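Local coordinates for protein betaine aldehyde dehydrogenase (Staphylococcus aureus subsp. aureus COL, PDB 4QTO) that catalyses the NAD-dependent oxidation of betaine aldehyde to glycine betaine as a member of the aldehyde dehydrogenase family, at residues Phe289-Phe294 / Ser448-Lys453; Gly282-Ile287 / Gly441-Val446. All coordinates share one frame; numbering follows the deposited sequence.

The two contacts follow one pair of parallel neighbours from within the sheet to just beyond the strands' C-terminal ends. In contact 2 strands 285-288 and 443-447 are hydrogen-bonded side by side; in contact 1 the turns that leave these strands meet, before helices 294-306 and 451-460. Their centres lie 16 Å apart, and they touch where Phe-289 CE2 packs 3.7 Å from Val-446 CG1. Contact 1 lies near the surface, its centre 30 Å from that of the chain. Contact 2 reaches back toward the active site: the position of Gly-282 lies about 9 Å from the PEG bound there, and ND2 of Asn-284 hydrogen-bonds to the backbone oxygen of modified Cys-313.

Contact 1 of 2, residues Phe289-Phe294 / Ser448-Lys453; sequences FDDADF and SKDIGK
Over one face of the Phe-289 ring lies the end of the Lys-453 chain, with CE 3.9 Å from the ring centroid in a CH-pi contact, displaced toward the rim. CB of Ser-448 comes at the ring obliquely, and Phe-425 completes the setting with an edge-to-face ring pair. Phenylalanine suits this place because its flat apolar ring offers CD and CE of Lys-453 a surface while leaving NZ to reach a carboxylate. A bend at chi3 (68°) turns NZ of Lys-453 to the second flat group, the carboxylate of Asp-291, forming a salt bridge through weak hydrogen bonds of 3.2 Å to OD1 and OD2. The OG of Ser-448 meets OD1 of Asp-291 at 2.7 Å from above the carboxylate plane, 44° out of it. Because this same OG accepts from Asp-450 N at 3.0 Å, closing an ST turn, the serine hydroxyl works both ways, donating to the aspartate and accepting from the backbone. Asp-450 in turn N-caps helix 451-460, its OD1 accepting from Lys-453 N. Lys-449 N adds a backbone bond to Asp-291 O, 2.9 Å long, and the backbones run close here, Ala-292 CA lying 3.8 Å from Ser-448 CA. One water accepts from NZ of Lys-453 and donates to OD1 of Asp-290; another accepts from NZ and donates to OD2 of both Asp-291 and Asp-450. With OD2 of Asp-291 4.4 Å from that of Asp-450, the lysine, paired with Asp-291 and linked to Asp-450 by the water, probably offsets the repulsion between the carboxylates, keeping both ionised.

Contact 2 of 2, residues Gly282-Ile287 / Gly441-Val446; sequences GKNPNI and GLAGAV
Two backbone hydrogen bonds tie the strands together: Ile-287 N gives to Ala-445 O at 2.9 Å, nearly straight (166°), and Ala-445 N gives to Pro-285 O, also at 2.9 Å. Ala-445 thus uses both its N-H and its C=O, to the residues before and after Asn-286, the usual parallel pattern. One step back, Pro-285 has no N-H to offer, and its CD packs 3.3 Å from Ala-443 O instead. A side chain takes up the pairing beyond it. With its CG anti to the carbonyl carbon (chi1 -49°), Asn-284 holds OD1 against the other segment, where it accepts from Ala-443 N at 3.2 Å, the donor standing 36° above the carbonyl plane. A water also donates to OD1 of Asn-284 and receives the N-H of Leu-442, bridging the ends of the segments. An amide suits the position since it can act both ways: while OD1 accepts, ND2 of Asn-284 donates to the backbone oxygens of Ala-315 and of the modified Cys-313. Gly-444, lacking a side chain, leaves the space in which the ring of Pro-285 lies. Further along, Asn-286 and Ala-445 share one face of the sheet, OD1 of the former 4.0 Å from CB of the latter. Ile-287 and Val-446 share the other, their branches CD1 and CG2 4.5 Å apart, the isoleucine against Ala-431 and Ala-435 of helix 428-436 and the valine against helix 451-460. Neighbouring parallel strands with helices packed on a hydrophobic face are characteristic of the alpha/beta, Rossmann-like catalytic domain of aldehyde dehydrogenases.

Contact 1 of 2, residues Phe289-Phe294 / Ser448-Lys453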
loop_
_atom_site.group_PDB
_atom_site.type_symbol
_atom_site.label_atom_id
_atom_site.label_comp_id
_atom_site.label_asym_id
_atom_site.label_seq_id
_atom_site.Cartn_x
_atom_site.Cartn_y
_atom_site.Cartn_z
ATOM N N PHE A 289 -9.304 33.541 10.964
ATOM C CA PHE A 289 -9.897 34.452 9.981
ATOM C C PHE A 289 -11.108 35.176 10.529
ATOM O O PHE A 289 -11.728 34.732 11.512
ATOM C CB PHE A 289 -10.284 33.680 8.733
ATOM C CG PHE A 289 -9.116 33.331 7.851
ATOM C CD1 PHE A 289 -8.687 34.236 6.891
ATOM C CD2 PHE A 289 -8.435 32.147 7.993
ATOM C CE1 PHE A 289 -7.609 33.953 6.084
ATOM C CE2 PHE A 289 -7.355 31.842 7.176
ATOM C CZ PHE A 289 -6.941 32.763 6.207
ATOM N N ASP A 290 -11.486 36.280 9.868
ATOM C CA ASP A 290 -12.636 37.064 10.318
ATOM C C ASP A 290 -13.967 36.337 10.147
ATOM O O ASP A 290 -14.965 36.776 10.697
ATOM C CB ASP A 290 -12.618 38.514 9.797
ATOM C CG ASP A 290 -12.803 38.661 8.333
ATOM O OD1 ASP A 290 -13.341 37.735 7.671
ATOM O OD2 ASP A 290 -12.439 39.770 7.828
ATOM N N ASP A 291 -13.969 35.206 9.429
ATOM C CA ASP A 291 -15.141 34.385 9.292
ATOM C C ASP A 291 -15.084 33.071 10.075
ATOM O O ASP A 291 -15.855 32.147 9.805
ATOM C CB ASP A 291 -15.508 34.146 7.825
ATOM C CG ASP A 291 -14.447 33.399 7.054
ATOM O OD1 ASP A 291 -13.370 33.107 7.612
ATOM O OD2 ASP A 291 -14.708 33.092 5.853
ATOM N N ALA A 292 -14.176 33.001 11.035
ATOM C CA ALA A 292 -14.171 31.925 11.983
ATOM C C ALA A 292 -15.390 32.040 12.893
ATOM O O ALA A 292 -15.963 33.143 13.068
ATOM C CB ALA A 292 -12.953 32.019 12.847
ATOM N N ASP A 293 -15.798 30.916 13.457
ATOM C CA ASP A 293 -16.769 30.894 14.565
ATOM C C ASP A 293 -15.959 31.551 15.688
ATOM O O ASP A 293 -14.967 30.991 16.211
ATOM C CB ASP A 293 -17.138 29.457 14.873
ATOM C CG ASP A 293 -18.011 29.296 16.097
ATOM O OD1 ASP A 293 -17.944 30.131 17.034
ATOM O OD2 ASP A 293 -18.700 28.234 16.148
ATOM N N PHE A 294 -16.333 32.787 16.051
ATOM C CA PHE A 294 -15.513 33.578 16.957
ATOM C C PHE A 294 -15.355 33.002 18.347
ATOM O O PHE A 294 -14.219 32.903 18.850
ATOM C CB PHE A 294 -16.051 35.029 17.014
ATOM C CG PHE A 294 -15.212 35.928 17.852
ATOM C CD1 PHE A 294 -14.049 36.480 17.352
ATOM C CD2 PHE A 294 -15.558 36.150 19.159
ATOM C CE1 PHE A 294 -13.249 37.307 18.151
ATOM C CE2 PHE A 294 -14.782 36.994 19.952
ATOM C CZ PHE A 294 -13.634 37.548 19.447
ATOM N N SER A 448 -11.878 28.966 10.245
ATOM C CA SER A 448 -12.734 29.676 9.314
ATOM C C SER A 448 -13.961 28.840 9.006
ATOM O O SER A 448 -13.814 27.631 8.861
ATOM C CB SER A 448 -12.006 29.886 7.979
ATOM O OG SER A 448 -12.872 30.506 7.023
ATOM N N LYS A 449 -15.136 29.458 8.894
ATOM C CA LYS A 449 -16.324 28.717 8.499
ATOM C C LYS A 449 -16.272 28.395 7.008
ATOM O O LYS A 449 -17.048 27.561 6.549
ATOM C CB LYS A 449 -17.607 29.484 8.839
ATOM C CG LYS A 449 -17.853 29.536 10.328
ATOM C CD LYS A 449 -19.042 30.360 10.803
ATOM C CE LYS A 449 -18.775 31.862 10.736
ATOM N NZ LYS A 449 -19.847 32.664 11.401
ATOM N N ASP A 450 -15.385 29.069 6.262
ATOM C CA ASP A 450 -15.199 28.832 4.844
ATOM C C ASP A 450 -14.206 27.663 4.744
ATOM O O ASP A 450 -12.995 27.852 4.743
ATOM C CB ASP A 450 -14.640 30.095 4.168
ATOM C CG ASP A 450 -14.431 29.960 2.650
ATOM O OD1 ASP A 450 -14.416 28.828 2.102
ATOM O OD2 ASP A 450 -14.220 31.027 2.037
ATOM N N ILE A 451 -14.740 26.457 4.628
ATOM C CA ILE A 451 -13.891 25.256 4.598
ATOM C C ILE A 451 -12.981 25.210 3.363
ATOM O O ILE A 451 -11.840 24.747 3.431
ATOM C CB ILE A 451 -14.737 23.962 4.756
ATOM C CG1 ILE A 451 -15.662 24.065 5.995
ATOM C CG2 ILE A 451 -13.826 22.744 4.807
ATOM C CD1 ILE A 451 -14.939 24.375 7.289
ATOM N N GLY A 452 -13.460 25.727 2.226
ATOM C CA GLY A 452 -12.606 25.788 1.037
ATOM C C GLY A 452 -11.366 26.635 1.285
ATOM O O GLY A 452 -10.246 26.277 0.890
ATOM N N LYS A 453 -11.553 27.780 1.937
ATOM C CA LYS A 453 -10.417 28.650 2.267
ATOM C C LYS A 453 -9.471 27.963 3.254
ATOM O O LYS A 453 -8.250 28.000 3.106
ATOM C CB LYS A 453 -10.903 29.995 2.839
ATOM C CG LYS A 453 -9.752 30.921 3.244
ATOM C CD LYS A 453 -10.240 32.342 3.519
ATOM C CE LYS A 453 -11.098 32.396 4.767
ATOM N NZ LYS A 453 -11.774 33.728 4.890
HETATM O O HOH W 1 -12.027 36.093 6.225
HETATM O O HOH W 2 -13.849 33.315 3.012
#

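Contact 2 of 2, residues Gly282-Ile287 / Gly441-Val446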
loop_
_atom_site.group_PDB
_atom_site.type_symbol
_atom_site.label_atom_id
_atom_site.label_comp_id
_atom_site.label_asym_id
_atom_site.label_seq_id
_atom_site.Cartn_x
_atom_site.Cartn_y
_atom_site.Cartn_z
ATOM N N GLY A 282 8.142 23.268 18.286
ATOM C CA GLY A 282 7.761 24.164 17.236
ATOM C C GLY A 282 7.325 25.546 17.678
ATOM O O GLY A 282 7.313 25.865 18.833
ATOM N N LYS A 283 7.028 26.371 16.699
ATOM C CA LYS A 283 6.451 27.724 16.886
ATOM C C LYS A 283 5.168 27.596 16.085
ATOM O O LYS A 283 5.097 27.968 14.905
ATOM C CB LYS A 283 7.367 28.774 16.253
ATOM C CG LYS A 283 6.783 30.148 16.207
ATOM C CD LYS A 283 6.307 30.610 17.568
ATOM C CE LYS A 283 7.432 30.632 18.575
ATOM N NZ LYS A 283 7.054 31.394 19.785
ATOM N N ASN A 284 4.138 27.062 16.745
ATOM C CA ASN A 284 2.969 26.608 15.994
ATOM C C ASN A 284 1.933 27.673 15.805
ATOM O O ASN A 284 1.470 28.238 16.798
ATOM C CB ASN A 284 2.391 25.408 16.735
ATOM C CG ASN A 284 3.463 24.391 17.080
ATOM O OD1 ASN A 284 4.039 23.767 16.219
ATOM N ND2 ASN A 284 3.816 24.331 18.377
ATOM N N PRO A 285 1.569 27.943 14.543
ATOM C CA PRO A 285 0.597 28.989 14.284
ATOM C C PRO A 285 -0.849 28.587 14.527
ATOM O O PRO A 285 -1.247 27.477 14.185
ATOM C CB PRO A 285 0.833 29.296 12.816
ATOM C CG PRO A 285 1.229 27.990 12.220
ATOM C CD PRO A 285 2.050 27.326 13.289
ATOM N N ASN A 286 -1.644 29.535 15.028
ATOM C CA ASN A 286 -3.093 29.355 15.206
ATOM C C ASN A 286 -3.684 30.505 14.398
ATOM O O ASN A 286 -3.648 31.670 14.833
ATOM C CB ASN A 286 -3.436 29.416 16.673
ATOM C CG ASN A 286 -4.883 29.106 16.934
ATOM O OD1 ASN A 286 -5.675 28.996 15.988
ATOM N ND2 ASN A 286 -5.244 28.963 18.200
ATOM N N ILE A 287 -4.156 30.216 13.191
ATOM C CA ILE A 287 -4.596 31.223 12.246
ATOM C C ILE A 287 -6.120 31.393 12.326
ATOM O O ILE A 287 -6.871 30.454 12.049
ATOM C CB ILE A 287 -4.203 30.807 10.816
ATOM C CG1 ILE A 287 -2.686 30.620 10.715
ATOM C CG2 ILE A 287 -4.684 31.809 9.797
ATOM C CD1 ILE A 287 -2.227 29.988 9.426
ATOM N N GLY A 441 8.231 23.726 12.041
ATOM C CA GLY A 441 7.249 23.158 11.113
ATOM C C GLY A 441 6.470 21.990 11.673
ATOM O O GLY A 441 6.222 21.009 10.955
ATOM N N LEU A 442 6.054 22.068 12.929
ATOM C CA LEU A 442 5.402 20.912 13.570
ATOM C C LEU A 442 3.902 20.788 13.372
ATOM O O LEU A 442 3.407 19.776 12.834
ATOM C CB LEU A 442 5.721 20.880 15.072
ATOM C CG LEU A 442 5.250 19.638 15.814
ATOM C CD1 LEU A 442 5.928 18.382 15.287
ATOM C CD2 LEU A 442 5.576 19.765 17.299
ATOM N N ALA A 443 3.153 21.786 13.813
ATOM C CA ALA A 443 1.684 21.732 13.739
ATOM C C ALA A 443 1.100 23.108 13.705
ATOM O O ALA A 443 1.789 24.075 14.009
ATOM C CB ALA A 443 1.147 20.987 14.956
ATOM N N GLY A 444 -0.175 23.199 13.347
ATOM C CA GLY A 444 -0.852 24.492 13.349
ATOM C C GLY A 444 -2.311 24.325 13.019
ATOM O O GLY A 444 -2.743 23.250 12.646
ATOM N N ALA A 445 -3.057 25.426 13.139
ATOM C CA ALA A 445 -4.497 25.378 12.886
ATOM C C ALA A 445 -4.957 26.538 12.027
ATOM O O ALA A 445 -4.335 27.617 11.997
ATOM C CB ALA A 445 -5.253 25.458 14.192
ATOM N N VAL A 446 -6.086 26.307 11.360
ATOM C CA VAL A 446 -6.771 27.332 10.606
ATOM C C VAL A 446 -8.228 27.319 11.021
ATOM O O VAL A 446 -8.892 26.269 10.965
ATOM C CB VAL A 446 -6.722 27.099 9.071
ATOM C CG1 VAL A 446 -7.346 28.320 8.392
ATOM C CG2 VAL A 446 -5.301 26.854 8.607
HETATM O O HOH W 3 6.003 24.519 14.377
#